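Local coordinates for laccase (Uncultured bacterium, PDB 4F7K), which probably oxidises phenolic and related substrates with molecular oxygen as a bacterial multicopper oxidase of the laccase type, at residues A2-Q14 with V44-G56. Sequence-based numbering, arbitrary orientation.
Sequences APVELVAQPVNAQ and VFDIRFQNQIGEG
V4 to A8 pair in parallel with I47 to N51, joining strands 4-13 and 44-51 at the middle of a four-stranded sheet near the N-terminus. Strand 23-28 flanks the first strand and strand 86-92 the second. Six backbone hydrogen bonds alternate in direction between the two segments. L6 is held twice by strand 44-51: its N donates to R48 O at 2.8 Å, nearly straight at 173°, and its O accepts from Q50 N. The last bond, Q52 N to A8 O, lies just past the end of strand 44-51.

The face carrying V4, L6, A8, I47 and F49 is largely apolar and mostly buried. V4 CG1 lies beside I47 CG1 at 3.7 Å. I47 CG2 touches CB and CD2 of L6. The F49 side chain leaves with CG anti to the backbone N (chi1 177°), and its ring edge meets A8 CB, at 3.6 Å from CE1. I53 CG2 also reaches A8 CB, while F28 of the neighbouring strand touches L6, A8 and F49.

The other face, with E5, R48 and Q50, is mostly polar, with V7 among them. E5 and R48 run side by side, and E5 OE2 sits over one face of the guanidinium, 3.4 Å from R48 NE. No N-H points at this oxygen, so the salt bridge rests on charge alone. R48 NH2 has a second acidic partner in E86. A glutamine in place of E5 would probably leave R48 with less charge compensation on that face. Farther along, V7 CG1 packs against the Q52 side chain, 3.5 Å from CG.

At the end of the strand, N51 OD1 accepts from I53 N at 3.0 Å, forming an Asx turn. A parallel pairing of the first strand with a later one, within an otherwise antiparallel sheet, is characteristic of the cupredoxin-like beta-sandwich of multicopper oxidases.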
ATOM      1  N   ALA A   2       8.646  16.738 -14.141  1.00 65.51           N
ATOM      2  CA  ALA A   2       9.434  17.778 -13.410  1.00 67.15           C
ATOM      3  C   ALA A   2       8.913  19.205 -13.644  1.00 67.61           C
ATOM      4  O   ALA A   2       9.596  20.025 -14.283  1.00 69.90           O
ATOM      5  CB  ALA A   2      10.945  17.676 -13.779  1.00 69.40           C
ATOM      6  N   PRO A   3       7.715  19.521 -13.118  1.00 65.81           N
ATOM      7  CA  PRO A   3       6.839  18.639 -12.351  1.00 63.39           C
ATOM      8  C   PRO A   3       5.886  17.828 -13.227  1.00 61.14           C
ATOM      9  O   PRO A   3       5.306  18.364 -14.180  1.00 61.78           O
ATOM     10  CB  PRO A   3       6.039  19.608 -11.463  1.00 63.58           C
ATOM     11  CG  PRO A   3       6.291  21.000 -12.010  1.00 65.90           C
ATOM     12  CD  PRO A   3       7.173  20.891 -13.210  1.00 66.88           C
ATOM     13  N   VAL A   4       5.732  16.545 -12.911  1.00 58.60           N
ATOM     14  CA  VAL A   4       4.699  15.730 -13.556  1.00 56.20           C
ATOM     15  C   VAL A   4       3.328  16.207 -13.071  1.00 53.48           C
ATOM     16  O   VAL A   4       3.114  16.348 -11.850  1.00 53.39           O
ATOM     17  CB  VAL A   4       4.870  14.231 -13.250  1.00 55.39           C
ATOM     18  CG1 VAL A   4       4.861  13.978 -11.755  1.00 56.55           C
ATOM     19  CG2 VAL A   4       3.765  13.396 -13.927  1.00 56.45           C
ATOM     20  N   GLU A   5       2.413  16.466 -14.007  1.00 50.30           N
ATOM     21  CA  GLU A   5       1.031  16.752 -13.617  1.00 47.04           C
ATOM     22  C   GLU A   5       0.292  15.480 -13.219  1.00 43.34           C
ATOM     23  O   GLU A   5       0.368  14.462 -13.910  1.00 42.87           O
ATOM     24  CB  GLU A   5       0.271  17.542 -14.672  1.00 47.50           C
ATOM     25  CG  GLU A   5       0.379  19.057 -14.474  1.00 52.12           C
ATOM     26  CD  GLU A   5      -0.708  19.849 -15.228  1.00 58.20           C
ATOM     27  OE1 GLU A   5      -1.685  19.240 -15.749  1.00 57.30           O
ATOM     28  OE2 GLU A   5      -0.585  21.098 -15.291  1.00 61.29           O
ATOM     29  N   LEU A   6      -0.386  15.547 -12.082  1.00 39.20           N
ATOM     30  CA  LEU A   6      -1.171  14.441 -11.571  1.00 35.65           C
ATOM     31  C   LEU A   6      -2.607  14.936 -11.424  1.00 34.68           C
ATOM     32  O   LEU A   6      -2.934  15.660 -10.467  1.00 33.86           O
ATOM     33  CB  LEU A   6      -0.625  13.968 -10.229  1.00 34.59           C
ATOM     34  CG  LEU A   6      -1.281  12.760  -9.583  1.00 34.10           C
ATOM     35  CD1 LEU A   6      -1.134  11.464 -10.437  1.00 30.15           C
ATOM     36  CD2 LEU A   6      -0.703  12.564  -8.200  1.00 32.08           C
ATOM     37  N   VAL A   7      -3.447  14.591 -12.402  1.00 32.22           N
ATOM     38  CA  VAL A   7      -4.773  15.174 -12.464  1.00 31.26           C
ATOM     39  C   VAL A   7      -5.799  14.192 -11.961  1.00 29.46           C
ATOM     40  O   VAL A   7      -6.004  13.165 -12.588  1.00 29.00           O
ATOM     41  CB  VAL A   7      -5.161  15.640 -13.891  1.00 32.48           C
ATOM     42  CG1 VAL A   7      -6.406  16.522 -13.822  1.00 30.86           C
ATOM     43  CG2 VAL A   7      -3.980  16.423 -14.577  1.00 33.10           C
ATOM     44  N   ALA A   8      -6.403  14.490 -10.814  1.00 27.59           N
ATOM     45  CA  ALA A   8      -7.536  13.706 -10.314  1.00 27.47           C
ATOM     46  C   ALA A   8      -8.768  14.076 -11.181  1.00 27.78           C
ATOM     47  O   ALA A   8      -9.131  15.255 -11.270  1.00 29.41           O
ATOM     48  CB  ALA A   8      -7.769  13.977  -8.807  1.00 26.92           C
ATOM     49  N   GLN A   9      -9.335  13.105 -11.899  1.00 26.63           N
ATOM     50  CA  GLN A   9     -10.449  13.391 -12.826  1.00 27.57           C
ATOM     51  C   GLN A   9     -11.387  12.202 -13.061  1.00 26.15           C
ATOM     52  O   GLN A   9     -11.035  11.074 -12.753  1.00 24.82           O
ATOM     53  CB  GLN A   9      -9.917  13.868 -14.195  1.00 28.01           C
ATOM     54  CG  GLN A   9      -8.870  12.865 -14.756  1.00 31.78           C
ATOM     55  CD  GLN A   9      -8.147  13.365 -15.947  1.00 34.00           C
ATOM     56  OE1 GLN A   9      -8.370  14.502 -16.418  1.00 39.79           O
ATOM     57  NE2 GLN A   9      -7.285  12.534 -16.471  1.00 29.44           N
ATOM     58  N   PRO A  10     -12.581  12.455 -13.665  1.00 26.83           N
ATOM     59  CA  PRO A  10     -13.395  11.296 -14.065  1.00 26.60           C
ATOM     60  C   PRO A  10     -12.667  10.481 -15.133  1.00 26.23           C
ATOM     61  O   PRO A  10     -12.047  11.036 -16.024  1.00 27.70           O
ATOM     62  CB  PRO A  10     -14.666  11.912 -14.660  1.00 27.54           C
ATOM     63  CG  PRO A  10     -14.713  13.356 -14.030  1.00 29.19           C
ATOM     64  CD  PRO A  10     -13.236  13.748 -13.926  1.00 27.03           C
ATOM     65  N   VAL A  11     -12.781   9.170 -15.069  1.00 24.97           N
ATOM     66  CA  VAL A  11     -12.094   8.307 -16.000  1.00 25.00           C
ATOM     67  C   VAL A  11     -12.962   7.074 -16.139  1.00 26.56           C
ATOM     68  O   VAL A  11     -13.990   6.959 -15.458  1.00 25.95           O
ATOM     69  CB  VAL A  11     -10.750   7.856 -15.370  1.00 24.39           C
ATOM     70  CG1 VAL A  11      -9.878   9.112 -15.007  1.00 21.78           C
ATOM     71  CG2 VAL A  11     -11.046   6.939 -14.115  1.00 20.11           C
ATOM     72  N   ASN A  12     -12.531   6.151 -16.994  1.00 28.76           N
ATOM     73  CA  ASN A  12     -13.163   4.832 -17.108  1.00 31.68           C
ATOM     74  C   ASN A  12     -12.109   3.758 -16.893  1.00 31.94           C
ATOM     75  O   ASN A  12     -10.914   3.933 -17.229  1.00 32.05           O
ATOM     76  CB  ASN A  12     -13.789   4.624 -18.472  1.00 33.03           C
ATOM     77  CG  ASN A  12     -14.885   5.618 -18.774  1.00 37.03           C
ATOM     78  OD1 ASN A  12     -16.089   5.388 -18.484  1.00 41.16           O
ATOM     79  ND2 ASN A  12     -14.502   6.706 -19.403  1.00 34.55           N
ATOM     80  N   ALA A  13     -12.533   2.629 -16.345  1.00 32.25           N
ATOM     81  CA  ALA A  13     -11.591   1.535 -16.172  1.00 32.41           C
ATOM     82  C   ALA A  13     -12.232   0.253 -16.591  1.00 32.92           C
ATOM     83  O   ALA A  13     -13.399   0.024 -16.284  1.00 32.33           O
ATOM     84  CB  ALA A  13     -11.173   1.442 -14.716  1.00 30.72           C
ATOM     85  N   GLN A  14     -11.462  -0.604 -17.249  1.00 33.77           N
ATOM     86  CA  GLN A  14     -11.960  -1.925 -17.571  1.00 35.87           C
ATOM     87  C   GLN A  14     -11.686  -2.870 -16.406  1.00 36.20           C
ATOM     88  O   GLN A  14     -10.610  -3.457 -16.315  1.00 37.20           O
ATOM     89  CB  GLN A  14     -11.373  -2.461 -18.889  1.00 36.52           C
ATOM     90  CG  GLN A  14     -12.078  -3.736 -19.436  1.00 37.01           C
ATOM     91  CD  GLN A  14     -13.566  -3.527 -19.809  1.00 36.64           C
ATOM     92  OE1 GLN A  14     -13.917  -2.537 -20.394  1.00 35.42           O
ATOM     93  NE2 GLN A  14     -14.418  -4.479 -19.458  1.00 36.48           N
ATOM     94  N   VAL A  44      14.349  13.753  -5.973  1.00 51.74           N
ATOM     95  CA  VAL A  44      13.190  14.569  -5.705  1.00 51.62           C
ATOM     96  C   VAL A  44      12.045  14.164  -6.613  1.00 49.33           C
ATOM     97  O   VAL A  44      12.233  14.034  -7.821  1.00 50.39           O
ATOM     98  CB  VAL A  44      13.493  16.073  -5.912  1.00 52.73           C
ATOM     99  CG1 VAL A  44      12.363  16.924  -5.351  1.00 52.68           C
ATOM    100  CG2 VAL A  44      14.780  16.438  -5.241  1.00 56.35           C
ATOM    101  N   PHE A  45      10.886  13.925  -6.011  1.00 47.61           N
ATOM    102  CA  PHE A  45       9.609  13.854  -6.721  1.00 45.58           C
ATOM    103  C   PHE A  45       9.037  15.254  -6.723  1.00 44.99           C
ATOM    104  O   PHE A  45       8.834  15.847  -5.662  1.00 45.00           O
ATOM    105  CB  PHE A  45       8.599  12.998  -5.950  1.00 44.17           C
ATOM    106  CG  PHE A  45       8.745  11.523  -6.151  1.00 45.24           C
ATOM    107  CD1 PHE A  45       8.062  10.877  -7.192  1.00 45.41           C
ATOM    108  CD2 PHE A  45       9.522  10.754  -5.270  1.00 46.22           C
ATOM    109  CE1 PHE A  45       8.173   9.478  -7.352  1.00 44.57           C
ATOM    110  CE2 PHE A  45       9.641   9.361  -5.430  1.00 44.07           C
ATOM    111  CZ  PHE A  45       8.968   8.729  -6.474  1.00 43.63           C
ATOM    112  N   ASP A  46       8.787  15.788  -7.907  1.00 44.80           N
ATOM    113  CA  ASP A  46       8.131  17.073  -8.053  0.50 45.12           C
ATOM    114  C   ASP A  46       6.798  16.826  -8.784  1.00 43.45           C
ATOM    115  O   ASP A  46       6.804  16.508  -9.971  1.00 43.44           O
ATOM    116  CB  ASP A  46       9.052  18.035  -8.820  0.50 46.93           C
ATOM    117  CG  ASP A  46      10.313  18.421  -8.021  0.50 49.61           C
ATOM    118  OD1 ASP A  46      10.173  18.916  -6.886  0.50 50.27           O
ATOM    119  OD2 ASP A  46      11.446  18.254  -8.529  0.50 51.31           O
ATOM    120  N   ILE A  47       5.680  16.968  -8.073  1.00 41.84           N
ATOM    121  CA  ILE A  47       4.357  16.573  -8.563  1.00 39.32           C
ATOM    122  C   ILE A  47       3.378  17.751  -8.509  1.00 39.25           C
ATOM    123  O   ILE A  47       3.174  18.339  -7.447  1.00 40.49           O
ATOM    124  CB  ILE A  47       3.848  15.364  -7.734  1.00 38.04           C
ATOM    125  CG1 ILE A  47       4.743  14.156  -8.028  1.00 39.22           C
ATOM    126  CG2 ILE A  47       2.362  15.025  -8.029  1.00 36.21           C
ATOM    127  CD1 ILE A  47       4.916  13.133  -6.845  1.00 41.66           C
ATOM    128  N   ARG A  48       2.812  18.128  -9.657  1.00 38.32           N
ATOM    129  CA  ARG A  48       1.767  19.146  -9.673  1.00 38.69           C
ATOM    130  C   ARG A  48       0.376  18.458  -9.670  1.00 36.60           C
ATOM    131  O   ARG A  48      -0.099  17.995 -10.706  1.00 35.06           O
ATOM    132  CB  ARG A  48       1.954  20.143 -10.832  1.00 40.14           C
ATOM    133  CG  ARG A  48       0.981  21.351 -10.825  1.00 43.57           C
ATOM    134  CD  ARG A  48       1.176  22.291 -12.039  1.00 50.41           C
ATOM    135  NE  ARG A  48      -0.069  22.966 -12.441  1.00 56.88           N
ATOM    136  CZ  ARG A  48      -0.159  24.050 -13.236  1.00 61.15           C
ATOM    137  NH1 ARG A  48       0.929  24.651 -13.731  1.00 62.26           N
ATOM    138  NH2 ARG A  48      -1.359  24.556 -13.535  1.00 61.60           N
ATOM    139  N   PHE A  49      -0.232  18.389  -8.481  1.00 35.25           N
ATOM    140  CA  PHE A  49      -1.584  17.883  -8.299  1.00 33.56           C
ATOM    141  C   PHE A  49      -2.639  18.875  -8.781  1.00 34.66           C
ATOM    142  O   PHE A  49      -2.629  20.039  -8.379  1.00 35.91           O
ATOM    143  CB  PHE A  49      -1.855  17.542  -6.831  1.00 32.61           C
ATOM    144  CG  PHE A  49      -3.266  17.067  -6.555  1.00 31.76           C
ATOM    145  CD1 PHE A  49      -3.804  15.954  -7.223  1.00 30.17           C
ATOM    146  CD2 PHE A  49      -4.043  17.710  -5.617  1.00 30.54           C
ATOM    147  CE1 PHE A  49      -5.117  15.494  -6.940  1.00 29.66           C
ATOM    148  CE2 PHE A  49      -5.353  17.268  -5.318  1.00 31.85           C
ATOM    149  CZ  PHE A  49      -5.903  16.165  -6.001  1.00 28.69           C
ATOM    150  N   GLN A  50      -3.551  18.388  -9.615  1.00 33.58           N
ATOM    151  CA  GLN A  50      -4.642  19.187 -10.171  1.00 35.77           C
ATOM    152  C   GLN A  50      -5.997  18.532  -9.860  1.00 34.35           C
ATOM    153  O   GLN A  50      -6.233  17.399 -10.246  1.00 32.67           O
ATOM    154  CB  GLN A  50      -4.508  19.294 -11.687  1.00 37.04           C
ATOM    155  CG  GLN A  50      -3.247  19.937 -12.170  1.00 42.59           C
ATOM    156  CD  GLN A  50      -3.498  21.350 -12.588  1.00 52.07           C
ATOM    157  OE1 GLN A  50      -4.485  21.987 -12.157  1.00 55.11           O
ATOM    158  NE2 GLN A  50      -2.628  21.863 -13.446  1.00 54.36           N
ATOM    159  N   ASN A  51      -6.876  19.271  -9.195  1.00 34.99           N
ATOM    160  CA  ASN A  51      -8.180  18.750  -8.761  1.00 34.86           C
ATOM    161  C   ASN A  51      -9.289  18.973  -9.806  1.00 35.14           C
ATOM    162  O   ASN A  51      -9.838  20.082  -9.914  1.00 36.34           O
ATOM    163  CB  ASN A  51      -8.537  19.391  -7.417  1.00 34.75           C
ATOM    164  CG  ASN A  51      -9.825  18.857  -6.819  1.00 35.96           C
ATOM    165  OD1 ASN A  51     -10.649  18.238  -7.500  1.00 34.34           O
ATOM    166  ND2 ASN A  51     -10.026  19.134  -5.530  1.00 36.14           N
ATOM    167  N   GLN A  52      -9.596  17.940 -10.593  1.00 34.20           N
ATOM    168  CA  GLN A  52     -10.741  18.002 -11.535  1.00 35.16           C
ATOM    169  C   GLN A  52     -11.880  17.060 -11.117  1.00 34.83           C
ATOM    170  O   GLN A  52     -12.526  16.447 -11.966  1.00 34.58           O
ATOM    171  CB  GLN A  52     -10.331  17.679 -12.983  1.00 34.10           C
ATOM    172  CG  GLN A  52      -9.228  18.576 -13.547  1.00 36.05           C
ATOM    173  CD  GLN A  52      -8.964  18.342 -15.037  1.00 38.07           C
ATOM    174  OE1 GLN A  52      -9.365  17.319 -15.617  1.00 38.15           O
ATOM    175  NE2 GLN A  52      -8.282  19.286 -15.662  1.00 40.46           N
ATOM    176  N   ILE A  53     -12.129  16.932  -9.819  1.00 34.75           N
ATOM    177  CA  ILE A  53     -13.141  15.975  -9.385  1.00 35.02           C
ATOM    178  C   ILE A  53     -14.363  16.619  -8.752  1.00 37.45           C
ATOM    179  O   ILE A  53     -15.292  15.905  -8.340  1.00 37.56           O
ATOM    180  CB  ILE A  53     -12.580  14.862  -8.442  1.00 34.41           C
ATOM    181  CG1 ILE A  53     -12.200  15.440  -7.075  1.00 33.56           C
ATOM    182  CG2 ILE A  53     -11.449  14.074  -9.132  1.00 29.84           C
ATOM    183  CD1 ILE A  53     -11.799  14.410  -6.041  1.00 34.47           C
ATOM    184  N   GLY A  54     -14.365  17.950  -8.671  1.00 38.75           N
ATOM    185  CA  GLY A  54     -15.553  18.679  -8.260  1.00 40.73           C
ATOM    186  C   GLY A  54     -15.699  18.813  -6.754  1.00 41.69           C
ATOM    187  O   GLY A  54     -16.669  19.403  -6.290  1.00 42.79           O
ATOM    188  N   GLU A  55     -14.737  18.292  -5.986  1.00 40.24           N
ATOM    189  CA  GLU A  55     -14.798  18.414  -4.531  1.00 41.29           C
ATOM    190  C   GLU A  55     -13.396  18.530  -3.933  1.00 40.12           C
ATOM    191  O   GLU A  55     -12.440  18.266  -4.617  1.00 38.98           O
ATOM    192  CB  GLU A  55     -15.612  17.254  -3.906  1.00 41.43           C
ATOM    193  CG  GLU A  55     -15.124  15.888  -4.258  1.00 42.11           C
ATOM    194  CD  GLU A  55     -16.054  14.774  -3.815  1.00 48.09           C
ATOM    195  OE1 GLU A  55     -15.616  13.945  -2.984  1.00 48.87           O
ATOM    196  OE2 GLU A  55     -17.216  14.707  -4.298  1.00 51.25           O
ATOM    197  N   GLY A  56     -13.300  19.007  -2.689  1.00 41.09           N
ATOM    198  CA  GLY A  56     -12.051  19.131  -1.949  1.00 40.79           C
ATOM    199  C   GLY A  56     -11.250  17.838  -2.045  1.00 39.34           C
ATOM    200  O   GLY A  56     -11.827  16.757  -2.097  1.00 38.25           O
TER